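Local structure of arginine kinase (Anthopleura japonica, 4RF7) at residues R488-Y493 against E584-I589; G513-L518 against N610-Q615; C278-G283 against R337-L342; I132-S137 against T284-S289. The protein catalyses the reversible transfer of a phosphoryl group from ATP to L-arginine, giving phosphoarginine and ADP, in a monomer built of two approximate kinase repeats. One frame throughout, in Å; residues are numbered along the deposited sequence.

Contact 1: residues R488-Y493 against E584-I589; sequences RNVKGY and EDQLRI. With ARG (arginine), chain I.
Arg488 and Leu587 form a hydrogen-bonded antiparallel pair where strand 479-488 ends and its neighbour 587-594 begins, in the middle of the antiparallel sheet of the second repeat: Arg488 N gives Leu587 O a nearly straight bond of 2.8 Å, and Leu587 N returns a more bent one to Arg488 O. Beyond this pair side chains take over from backbone. Asn489 does most of this work. Its CB lies 3.6 Å from Gln586 OE1. With CG swung beside the backbone N (chi1 -71°), the amide comes across the loop before strand 587-594. There OD1 accepts the N-H of Gln586, almost straight at 173°, which comes from above the plane of the Asn489 carbonyl. ND2 donates within its own amide plane to the anti side of Asp585 OD1 at 2.9 Å, somewhat out of the carboxylate plane. An amide suits this buried place because it donates and accepts at once; ND2 also serves Leu627 O, and Asp585 OD1 also bonds Ser628 OG. Gln586 mirrors the scheme, its amide plane 85° from that of Asn489: NE2 donates to Ala494 O. Val490 CG2 meets Leu587 CD1 at 4.0 Å, while Gln586 OE1 receives Val490 N at 2.8 Å, in a bent bond.

Contact 2: residues G513-L518 against N610-Q615; sequences GVLSSL and NEIDKQ. With ARG (arginine), chain I.
This is a helix-to-helix packing contact with no hydrogen bond between the two segments, in which the end of helix 501-516 and the turn after it meet helix 598-616 in the catalytic domain of the second repeat. Val514 stands at its centre. Both methyls lie against the Gln615 amide, CG2 within 3.3 Å of Gln615 OE1, and CG1, anti to the backbone N (chi1 175°), also touches Ile612 CG1 at 3.9 Å. A short beta-branched residue fits where the backbones run close, with Val514 CA and Ile612 CA 6.5 Å apart. Deeper in, the CB of Leu515 leads away from helix 598-616, but the long leucine chain brings CD2 back to Ile612 CD1, 3.7 Å away. Toward the surface the contact turns polar. Gln615 NE2 donates to Glu611 OE2 one helical turn earlier, using the anti lone pair of that oxygen; this ties the amide down across the methyls of Val514. Leu518 CD2 lies 4.1 Å from Glu611 CG, so the aliphatic part of the glutamate serves as packing surface. Asp613 OD2, on a different side of the helix, accepts a very short bond from NH2 of a bound arginine. Below the two helices lies the sheet, where strand 587-594 presents Leu587 and Ile589 to Ile612.

Contact 3: residues C278-G283 against R337-L342; sequences CPSNLG and RRRLGL. With ARG (arginine), chain G.
Arg339 lays its guanidinium beside the amide of Asn281, the two planes 32° apart and both side chains pointing the same way, with Asn281 OD1 over one face of the group near its rim. The arginine chain, extended from CG to NE, reaches along the loop 278-283 until NH1 finds Ser280 O at 2.8 Å. That oxygen lies in the guanidinium plane, although the donor stands well above the plane of the carbonyl. Asn281 OD1 is 3.2 Å from Arg339 NH1, but the angle is too poor for a bond; Asn281 OD1 is instead bonded to Arg133 NH1. Arg339 NE in turn donates to Met286 O, so the long arginine, with several N-H donors, ties the loop to the next strand. Its CB meanwhile rests 3.3 Å from Leu282 O.

Next to this polar stretch, Leu340 bends in over Gly283. Its CD2 lies 3.5 Å from Gly283 CA, and CD1 meets Leu282 CB at 4.0 Å, while Gly283 CA makes a CA-H...O contact with Arg339 O. Glycine suits the place twice over: its phi is positive, and a CB would run into Arg339 O and Leu340 CG. Ile93 of helix 86-96 packs on both Leu282 and Leu340.

At the other end of the loop a bound arginine lies against Cys278, its NH2 3.3 Å from Cys278 CB. The ligand is hydrogen-bonded to Glu232, Tyr75 OH and the backbone N of Gly71 and Val72. The arrangement is that of the guanidino-substrate pocket of phosphagen kinases, consistent with the substrate-binding role inferred for Cys278.

Contact 4: residues I132-S137 against T284-S289; sequences IRVARS and TGMRAS. With ARG (arginine), chain H.
Met286 packs its methyl between Ile132 and Val134, whose side chains lie with its own on one face of the sheet: CE is 3.7 Å from Val134 CG1 and 3.8 Å from Ile132 CG2. The thioether is flexible enough to fit there, its chain running out straight and then turning at the last torsion (chi3 -69°) to bring CE to both neighbours. Under this apolar patch, strands 132-136 and 286-289 run antiparallel, and Arg133 and Arg287 form a hydrogen-bonded pair through N and O each way. On the opposite face the bent Arg133 chain lays its guanidinium across Arg287 CB. NH1 then donates to Gly285 O at 2.8 Å and also bonds Asn281 OD1. Ala135 N reaches Gly285 O from the other face of its carbonyl, so two donors grip it. Gly285, with positive phi, leaves no CB to strike Ala135 O. At the polar end Arg136 NH1 makes a nearly straight bond of 2.7 Å to Thr284 O and a longer, more bent one to Ala135 O; its NH2 pairs with Glu344. Arg133 and Arg287, the latter salt-bridged to Asp333, belong to the predicted ATP site. The pair lies mid-sheet, between strands 235-242 and 331-336, with helix 246-264 packed on Ile132 and helix 344-370 on Met286.

Contacts 1 and 2 belong to the second repeat, contacts 3 and 4 to the first, and the nearest atoms of the two groups are about 26 Å apart. Within each group the contacts touch, contacts 1 and 2 through apolar packing, contacts 3 and 4 largely through polar groups. Contact 1 joins strand ends, contact 2 helices, contact 3 loops and contact 4 central strands. Contacts 1, 3 and 4 are buried; contact 2 is partly exposed, with an apolar inner side and a polar rim. Amides dominate contact 1. Arginine donors to backbone carbonyls mark contacts 3 and 4; those of contact 4 include a predicted ATP-site residue, where positive charge would suit the anionic nucleotide.

Contact 1: residues R488-Y493 against E584-I589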
# COMPACT_ATOMS: atom_id res chain seq x y z
N ARG A 488 17.49 -15.07 -0.47
CA ARG A 488 16.69 -16.23 -0.84
C ARG A 488 15.32 -15.79 -1.30
O ARG A 488 14.82 -14.74 -0.88
CB ARG A 488 16.55 -17.20 0.34
CG ARG A 488 17.82 -17.91 0.77
CD ARG A 488 18.29 -18.91 -0.28
NE ARG A 488 19.41 -19.72 0.20
CZ ARG A 488 20.69 -19.42 0.02
NH1 ARG A 488 21.02 -18.32 -0.64
NH2 ARG A 488 21.63 -20.22 0.48
N ASN A 489 14.69 -16.60 -2.15
CA ASN A 489 13.32 -16.34 -2.55
C ASN A 489 12.46 -17.58 -2.34
O ASN A 489 12.91 -18.70 -2.59
CB ASN A 489 13.26 -15.83 -3.98
CG ASN A 489 13.81 -14.42 -4.12
OD1 ASN A 489 13.10 -13.44 -3.86
ND2 ASN A 489 15.08 -14.31 -4.51
N VAL A 490 11.23 -17.38 -1.87
CA VAL A 490 10.36 -18.50 -1.50
C VAL A 490 9.84 -19.25 -2.73
O VAL A 490 9.35 -18.64 -3.69
CB VAL A 490 9.19 -18.04 -0.62
CG1 VAL A 490 8.32 -19.22 -0.22
CG2 VAL A 490 9.71 -17.33 0.61
N LYS A 491 9.94 -20.57 -2.69
CA LYS A 491 9.49 -21.41 -3.81
C LYS A 491 7.97 -21.31 -4.00
O LYS A 491 7.23 -21.19 -3.02
CB LYS A 491 9.90 -22.87 -3.58
CG LYS A 491 9.69 -23.75 -4.81
CD LYS A 491 10.08 -25.20 -4.56
CE LYS A 491 9.85 -26.01 -5.81
NZ LYS A 491 9.93 -27.47 -5.58
N GLY A 492 7.53 -21.36 -5.25
CA GLY A 492 6.10 -21.34 -5.55
C GLY A 492 5.59 -19.98 -5.99
O GLY A 492 4.42 -19.84 -6.35
N TYR A 493 6.47 -18.98 -5.97
CA TYR A 493 6.07 -17.62 -6.30
C TYR A 493 6.90 -17.02 -7.43
O TYR A 493 7.90 -17.59 -7.86
CB TYR A 493 6.17 -16.72 -5.07
CG TYR A 493 5.32 -17.20 -3.92
CD1 TYR A 493 3.96 -16.89 -3.87
CD2 TYR A 493 5.86 -17.97 -2.90
CE1 TYR A 493 3.17 -17.33 -2.83
CE2 TYR A 493 5.07 -18.42 -1.86
CZ TYR A 493 3.73 -18.10 -1.83
OH TYR A 493 2.94 -18.53 -0.79
N GLU A 584 14.56 -6.18 -1.28
CA GLU A 584 15.06 -6.40 -2.64
C GLU A 584 14.77 -7.83 -3.09
O GLU A 584 14.34 -8.06 -4.23
CB GLU A 584 16.57 -6.12 -2.70
CG GLU A 584 17.24 -6.50 -4.01
CD GLU A 584 18.62 -5.89 -4.14
OE1 GLU A 584 18.99 -5.07 -3.28
OE2 GLU A 584 19.33 -6.23 -5.11
N ASP A 585 15.02 -8.78 -2.20
CA ASP A 585 14.56 -10.15 -2.40
C ASP A 585 13.50 -10.44 -1.34
O ASP A 585 13.33 -9.66 -0.40
CB ASP A 585 15.72 -11.14 -2.27
CG ASP A 585 16.68 -11.08 -3.44
OD1 ASP A 585 16.39 -11.73 -4.47
OD2 ASP A 585 17.72 -10.40 -3.33
N GLN A 586 12.79 -11.56 -1.48
CA GLN A 586 11.75 -11.91 -0.53
C GLN A 586 12.34 -12.21 0.84
O GLN A 586 11.71 -11.97 1.87
CB GLN A 586 10.94 -13.09 -1.05
CG GLN A 586 10.12 -12.74 -2.28
CD GLN A 586 9.91 -13.93 -3.20
OE1 GLN A 586 10.00 -15.08 -2.77
NE2 GLN A 586 9.63 -13.65 -4.47
N LEU A 587 13.56 -12.74 0.85
CA LEU A 587 14.26 -13.02 2.10
C LEU A 587 15.70 -12.55 2.02
O LEU A 587 16.46 -12.98 1.14
CB LEU A 587 14.23 -14.52 2.39
CG LEU A 587 12.93 -15.12 2.90
CD1 LEU A 587 12.95 -16.64 2.79
CD2 LEU A 587 12.71 -14.71 4.34
N ARG A 588 16.08 -11.65 2.93
CA ARG A 588 17.50 -11.41 3.16
C ARG A 588 17.85 -11.84 4.57
O ARG A 588 17.39 -11.24 5.56
CB ARG A 588 17.90 -9.96 2.92
CG ARG A 588 19.42 -9.83 2.80
CD ARG A 588 19.92 -8.43 3.04
NE ARG A 588 20.08 -7.69 1.79
CZ ARG A 588 20.64 -6.49 1.71
NH1 ARG A 588 20.74 -5.89 0.53
NH2 ARG A 588 21.11 -5.89 2.80
N ILE A 589 18.65 -12.89 4.66
CA ILE A 589 18.94 -13.53 5.93
C ILE A 589 20.39 -13.25 6.34
O ILE A 589 21.33 -13.55 5.60
CB ILE A 589 18.66 -15.04 5.85
CG1 ILE A 589 17.30 -15.27 5.19
CG2 ILE A 589 18.70 -15.68 7.23
CD1 ILE A 589 16.96 -16.73 4.95
N ARG I . 14.65 -28.82 -2.44
CA ARG I . 13.26 -28.39 -2.42
C ARG I . 12.74 -28.12 -3.83
O ARG I . 11.53 -28.14 -4.07
CB ARG I . 13.09 -27.14 -1.57
CG ARG I . 13.51 -25.87 -2.28
CD ARG I . 14.85 -25.36 -1.78
NE ARG I . 15.96 -26.22 -2.14
CZ ARG I . 17.18 -26.13 -1.61
NH1 ARG I . 18.14 -26.95 -2.00
NH2 ARG I . 17.43 -25.21 -0.70
OXT ARG I . 13.50 -27.85 -4.75
O HOH W 1 13.61 -11.73 -5.96

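Contact 2: residues G513-L518 against N610-Q615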
# COMPACT_ATOMS: atom_id res chain seq x y z
N GLY A 513 5.32 -16.66 9.95
CA GLY A 513 4.86 -17.88 10.60
C GLY A 513 6.02 -18.79 10.98
O GLY A 513 6.06 -19.34 12.08
N VAL A 514 6.97 -18.95 10.05
CA VAL A 514 8.15 -19.76 10.31
C VAL A 514 9.07 -19.11 11.34
O VAL A 514 9.51 -19.76 12.29
CB VAL A 514 8.93 -20.04 9.01
CG1 VAL A 514 10.22 -20.79 9.31
CG2 VAL A 514 8.08 -20.83 8.03
N LEU A 515 9.34 -17.82 11.16
CA LEU A 515 10.25 -17.09 12.05
C LEU A 515 9.74 -17.02 13.49
O LEU A 515 10.53 -17.00 14.44
CB LEU A 515 10.51 -15.67 11.52
CG LEU A 515 11.14 -15.55 10.13
CD1 LEU A 515 11.43 -14.10 9.78
CD2 LEU A 515 12.41 -16.38 10.04
N SER A 516 8.42 -17.00 13.66
CA SER A 516 7.82 -16.94 14.99
C SER A 516 8.01 -18.25 15.75
O SER A 516 7.98 -18.28 16.98
CB SER A 516 6.33 -16.60 14.90
OG SER A 516 5.56 -17.75 14.61
N SER A 517 8.22 -19.34 15.01
CA SER A 517 8.38 -20.66 15.61
C SER A 517 9.85 -20.97 15.91
O SER A 517 10.17 -22.03 16.43
CB SER A 517 7.81 -21.74 14.69
OG SER A 517 8.73 -22.10 13.68
N LEU A 518 10.73 -20.03 15.56
CA LEU A 518 12.15 -20.19 15.83
C LEU A 518 12.43 -20.13 17.33
O LEU A 518 12.13 -19.13 17.99
CB LEU A 518 12.98 -19.14 15.08
CG LEU A 518 13.01 -19.28 13.55
CD1 LEU A 518 13.96 -18.27 12.91
CD2 LEU A 518 13.40 -20.69 13.17
N ASN A 610 18.23 -23.42 6.89
CA ASN A 610 17.78 -24.80 6.65
C ASN A 610 16.37 -25.06 7.17
O ASN A 610 15.61 -25.82 6.56
CB ASN A 610 18.77 -25.81 7.24
CG ASN A 610 20.07 -25.87 6.47
OD1 ASN A 610 20.11 -25.53 5.28
ND2 ASN A 610 21.14 -26.30 7.13
N GLU A 611 16.02 -24.44 8.29
CA GLU A 611 14.69 -24.60 8.87
C GLU A 611 13.62 -23.91 8.02
O GLU A 611 12.57 -24.48 7.75
CB GLU A 611 14.66 -24.06 10.30
CG GLU A 611 13.31 -24.18 10.98
CD GLU A 611 12.85 -25.62 11.13
OE1 GLU A 611 13.71 -26.53 11.12
OE2 GLU A 611 11.63 -25.85 11.26
N ILE A 612 13.91 -22.67 7.61
CA ILE A 612 13.04 -21.94 6.69
C ILE A 612 12.90 -22.73 5.39
O ILE A 612 11.81 -22.83 4.83
CB ILE A 612 13.60 -20.54 6.39
CG1 ILE A 612 13.58 -19.67 7.65
CG2 ILE A 612 12.80 -19.87 5.28
CD1 ILE A 612 14.25 -18.32 7.47
N ASP A 613 14.01 -23.29 4.93
CA ASP A 613 14.03 -24.10 3.72
C ASP A 613 13.06 -25.28 3.86
O ASP A 613 12.18 -25.47 3.02
CB ASP A 613 15.44 -24.62 3.45
CG ASP A 613 15.62 -25.16 2.05
OD1 ASP A 613 14.60 -25.28 1.33
OD2 ASP A 613 16.76 -25.48 1.67
N LYS A 614 13.23 -26.06 4.93
CA LYS A 614 12.39 -27.21 5.21
C LYS A 614 10.90 -26.87 5.22
O LYS A 614 10.07 -27.63 4.71
CB LYS A 614 12.79 -27.84 6.55
CG LYS A 614 11.88 -28.96 7.01
CD LYS A 614 12.29 -29.46 8.40
CE LYS A 614 11.43 -30.63 8.86
NZ LYS A 614 11.81 -31.10 10.22
N GLN A 615 10.56 -25.72 5.80
CA GLN A 615 9.15 -25.34 5.95
C GLN A 615 8.54 -24.73 4.69
O GLN A 615 7.36 -24.94 4.41
CB GLN A 615 8.97 -24.39 7.14
CG GLN A 615 9.16 -25.03 8.51
CD GLN A 615 8.55 -24.21 9.64
OE1 GLN A 615 7.43 -23.71 9.52
NE2 GLN A 615 9.29 -24.06 10.73
N ARG I . 14.65 -28.82 -2.44
CA ARG I . 13.26 -28.39 -2.42
C ARG I . 12.74 -28.12 -3.83
O ARG I . 11.53 -28.14 -4.07
CB ARG I . 13.09 -27.14 -1.57
CG ARG I . 13.51 -25.87 -2.28
CD ARG I . 14.85 -25.36 -1.78
NE ARG I . 15.96 -26.22 -2.14
CZ ARG I . 17.18 -26.13 -1.61
NH1 ARG I . 18.14 -26.95 -2.00
NH2 ARG I . 17.43 -25.21 -0.70
OXT ARG I . 13.50 -27.85 -4.75

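Contact 3: residues C278-G283 against R337-L342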
# COMPACT_ATOMS: atom_id res chain seq x y z
N CYS A 278 -26.44 15.52 4.88
CA CYS A 278 -26.23 16.39 3.72
C CYS A 278 -26.92 15.78 2.50
O CYS A 278 -26.73 14.60 2.20
CB CYS A 278 -24.74 16.57 3.44
SG CYS A 278 -24.41 17.76 2.11
N PRO A 279 -27.72 16.59 1.79
CA PRO A 279 -28.41 16.11 0.59
C PRO A 279 -27.45 15.63 -0.50
O PRO A 279 -27.87 14.92 -1.41
CB PRO A 279 -29.21 17.33 0.11
CG PRO A 279 -28.64 18.51 0.85
CD PRO A 279 -28.12 17.97 2.15
N SER A 280 -26.17 16.00 -0.40
CA SER A 280 -25.16 15.56 -1.36
C SER A 280 -24.91 14.05 -1.27
O SER A 280 -24.45 13.43 -2.23
CB SER A 280 -23.84 16.29 -1.11
OG SER A 280 -23.31 15.97 0.16
N ASN A 281 -25.23 13.47 -0.11
CA ASN A 281 -24.96 12.06 0.15
C ASN A 281 -26.19 11.16 0.05
O ASN A 281 -26.17 10.02 0.52
CB ASN A 281 -24.32 11.90 1.54
CG ASN A 281 -22.84 12.24 1.55
OD1 ASN A 281 -22.08 11.80 0.68
ND2 ASN A 281 -22.43 13.03 2.54
N LEU A 282 -27.27 11.66 -0.55
CA LEU A 282 -28.49 10.87 -0.69
C LEU A 282 -28.31 9.77 -1.75
O LEU A 282 -27.28 9.71 -2.42
CB LEU A 282 -29.68 11.76 -1.04
CG LEU A 282 -30.11 12.72 0.08
CD1 LEU A 282 -31.18 13.68 -0.40
CD2 LEU A 282 -30.60 11.93 1.27
N GLY A 283 -29.31 8.90 -1.87
CA GLY A 283 -29.28 7.84 -2.87
C GLY A 283 -28.46 6.64 -2.46
O GLY A 283 -28.90 5.82 -1.65
N ARG A 337 -19.36 10.42 -9.91
CA ARG A 337 -20.00 11.73 -9.81
C ARG A 337 -21.42 11.63 -9.27
O ARG A 337 -21.94 12.58 -8.69
CB ARG A 337 -20.03 12.42 -11.18
CG ARG A 337 -18.68 12.92 -11.70
CD ARG A 337 -18.89 13.95 -12.80
NE ARG A 337 -17.67 14.28 -13.52
CZ ARG A 337 -16.86 15.29 -13.21
NH1 ARG A 337 -15.77 15.52 -13.93
NH2 ARG A 337 -17.14 16.07 -12.17
N ARG A 338 -22.05 10.47 -9.46
CA ARG A 338 -23.49 10.33 -9.19
C ARG A 338 -23.83 9.43 -8.00
O ARG A 338 -23.10 8.48 -7.70
CB ARG A 338 -24.20 9.83 -10.45
CG ARG A 338 -24.12 10.76 -11.64
CD ARG A 338 -24.79 10.15 -12.85
NE ARG A 338 -24.93 11.11 -13.95
CZ ARG A 338 -25.58 10.85 -15.08
NH1 ARG A 338 -26.13 9.67 -15.28
NH2 ARG A 338 -25.66 11.78 -16.02
N ARG A 339 -24.96 9.73 -7.36
CA ARG A 339 -25.44 8.96 -6.20
C ARG A 339 -26.94 8.68 -6.24
O ARG A 339 -27.43 7.75 -5.60
CB ARG A 339 -25.07 9.69 -4.90
CG ARG A 339 -23.59 9.63 -4.57
CD ARG A 339 -23.21 10.61 -3.49
NE ARG A 339 -21.76 10.68 -3.35
CZ ARG A 339 -21.10 11.70 -2.82
NH1 ARG A 339 -21.76 12.76 -2.36
NH2 ARG A 339 -19.78 11.67 -2.75
N LEU A 340 -27.68 9.50 -6.99
CA LEU A 340 -29.11 9.29 -7.15
C LEU A 340 -29.43 8.91 -8.60
O LEU A 340 -28.96 9.55 -9.54
CB LEU A 340 -29.89 10.56 -6.75
CG LEU A 340 -30.27 10.70 -5.27
CD1 LEU A 340 -30.67 12.13 -4.94
CD2 LEU A 340 -31.40 9.75 -4.93
N GLY A 341 -30.22 7.84 -8.77
CA GLY A 341 -30.61 7.41 -10.11
C GLY A 341 -29.84 6.20 -10.60
O GLY A 341 -30.14 5.65 -11.66
N LEU A 342 -28.83 5.80 -9.83
CA LEU A 342 -28.09 4.58 -10.11
C LEU A 342 -27.90 3.82 -8.81
O LEU A 342 -27.75 4.43 -7.75
CB LEU A 342 -26.75 4.88 -10.79
CG LEU A 342 -25.54 5.28 -9.94
CD1 LEU A 342 -24.27 5.38 -10.79
CD2 LEU A 342 -25.77 6.59 -9.19
N ARG G . -21.71 21.91 3.92
CA ARG G . -20.59 22.00 2.98
C ARG G . -20.91 22.91 1.79
O ARG G . -22.06 23.32 1.59
CB ARG G . -20.18 20.61 2.48
CG ARG G . -21.33 19.76 1.95
CD ARG G . -20.82 18.47 1.32
NE ARG G . -19.84 17.78 2.15
CZ ARG G . -20.14 16.93 3.13
NH1 ARG G . -19.18 16.35 3.83
NH2 ARG G . -21.41 16.66 3.41
OXT ARG G . -20.02 23.25 1.02

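Contact 4: residues I132-S137 against T284-S289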
# COMPACT_ATOMS: atom_id res chain seq x y z
N ILE A 132 -14.16 2.10 -1.17
CA ILE A 132 -15.60 2.31 -1.29
C ILE A 132 -16.19 2.73 0.06
O ILE A 132 -16.06 2.02 1.06
CB ILE A 132 -16.35 1.07 -1.80
CG1 ILE A 132 -15.76 0.59 -3.13
CG2 ILE A 132 -17.83 1.38 -1.98
CD1 ILE A 132 -16.36 -0.72 -3.63
N ARG A 133 -16.85 3.88 0.07
CA ARG A 133 -17.47 4.42 1.27
C ARG A 133 -18.97 4.56 1.06
O ARG A 133 -19.41 4.91 -0.03
CB ARG A 133 -16.87 5.80 1.57
CG ARG A 133 -17.60 6.59 2.65
CD ARG A 133 -17.80 8.03 2.20
NE ARG A 133 -19.15 8.27 1.69
CZ ARG A 133 -19.53 9.39 1.09
NH1 ARG A 133 -20.78 9.52 0.66
NH2 ARG A 133 -18.67 10.39 0.91
N VAL A 134 -19.76 4.26 2.10
CA VAL A 134 -21.18 4.59 2.09
C VAL A 134 -21.58 5.30 3.39
O VAL A 134 -20.99 5.05 4.45
CB VAL A 134 -22.10 3.35 1.88
CG1 VAL A 134 -21.95 2.80 0.47
CG2 VAL A 134 -21.80 2.28 2.92
N ALA A 135 -22.56 6.20 3.30
CA ALA A 135 -23.13 6.85 4.48
C ALA A 135 -24.52 6.26 4.72
O ALA A 135 -25.29 6.07 3.78
CB ALA A 135 -23.21 8.35 4.27
N ARG A 136 -24.83 5.97 5.98
CA ARG A 136 -26.12 5.37 6.33
C ARG A 136 -26.64 5.92 7.66
O ARG A 136 -25.85 6.37 8.51
CB ARG A 136 -25.99 3.84 6.43
CG ARG A 136 -25.68 3.12 5.11
CD ARG A 136 -26.89 3.05 4.20
NE ARG A 136 -26.65 2.22 3.02
CZ ARG A 136 -26.17 2.68 1.86
NH1 ARG A 136 -25.90 3.97 1.73
NH2 ARG A 136 -25.98 1.85 0.85
N SER A 137 -27.95 5.88 7.85
CA SER A 137 -28.57 6.27 9.12
C SER A 137 -29.62 5.24 9.53
O SER A 137 -30.33 4.71 8.69
CB SER A 137 -29.18 7.67 9.01
OG SER A 137 -28.18 8.65 8.81
N THR A 284 -27.26 6.52 -3.02
CA THR A 284 -26.35 5.43 -2.68
C THR A 284 -25.57 5.76 -1.42
O THR A 284 -25.11 4.86 -0.71
CB THR A 284 -25.34 5.17 -3.82
OG1 THR A 284 -24.56 6.35 -4.06
CG2 THR A 284 -26.06 4.78 -5.09
N GLY A 285 -25.41 7.05 -1.14
CA GLY A 285 -24.55 7.50 -0.06
C GLY A 285 -23.10 7.15 -0.33
O GLY A 285 -22.26 7.20 0.58
N MET A 286 -22.80 6.83 -1.59
CA MET A 286 -21.53 6.19 -1.94
C MET A 286 -20.48 7.12 -2.55
O MET A 286 -20.79 8.00 -3.36
CB MET A 286 -21.78 5.00 -2.87
CG MET A 286 -20.51 4.32 -3.37
SD MET A 286 -20.83 2.82 -4.32
CE MET A 286 -21.42 1.73 -3.02
N ARG A 287 -19.23 6.92 -2.14
CA ARG A 287 -18.08 7.40 -2.88
C ARG A 287 -17.16 6.22 -3.17
O ARG A 287 -16.48 5.72 -2.28
CB ARG A 287 -17.31 8.48 -2.12
CG ARG A 287 -16.13 9.04 -2.91
CD ARG A 287 -15.35 10.12 -2.17
NE ARG A 287 -14.35 10.73 -3.04
CZ ARG A 287 -13.11 10.27 -3.20
NH1 ARG A 287 -12.27 10.89 -4.01
NH2 ARG A 287 -12.71 9.19 -2.54
N ALA A 288 -17.17 5.76 -4.42
CA ALA A 288 -16.26 4.70 -4.84
C ALA A 288 -15.06 5.33 -5.54
O ALA A 288 -15.23 6.22 -6.37
CB ALA A 288 -16.96 3.73 -5.78
N SER A 289 -13.85 4.87 -5.21
CA SER A 289 -12.65 5.48 -5.77
C SER A 289 -11.48 4.52 -6.00
O SER A 289 -11.35 3.50 -5.32
CB SER A 289 -12.19 6.66 -4.91
OG SER A 289 -11.86 6.24 -3.60
N ARG H . -10.08 10.22 2.42
CA ARG H . -9.19 10.05 1.28
C ARG H . -9.81 10.65 0.02
O ARG H . -9.66 11.84 -0.27
CB ARG H . -8.87 8.57 1.06
CG ARG H . -7.79 8.31 0.02
CD ARG H . -7.68 6.83 -0.31
NE ARG H . -8.31 6.50 -1.58
CZ ARG H . -7.89 5.53 -2.39
NH1 ARG H . -6.84 4.80 -2.04
NH2 ARG H . -8.51 5.29 -3.54
OXT ARG H . -10.49 9.96 -0.74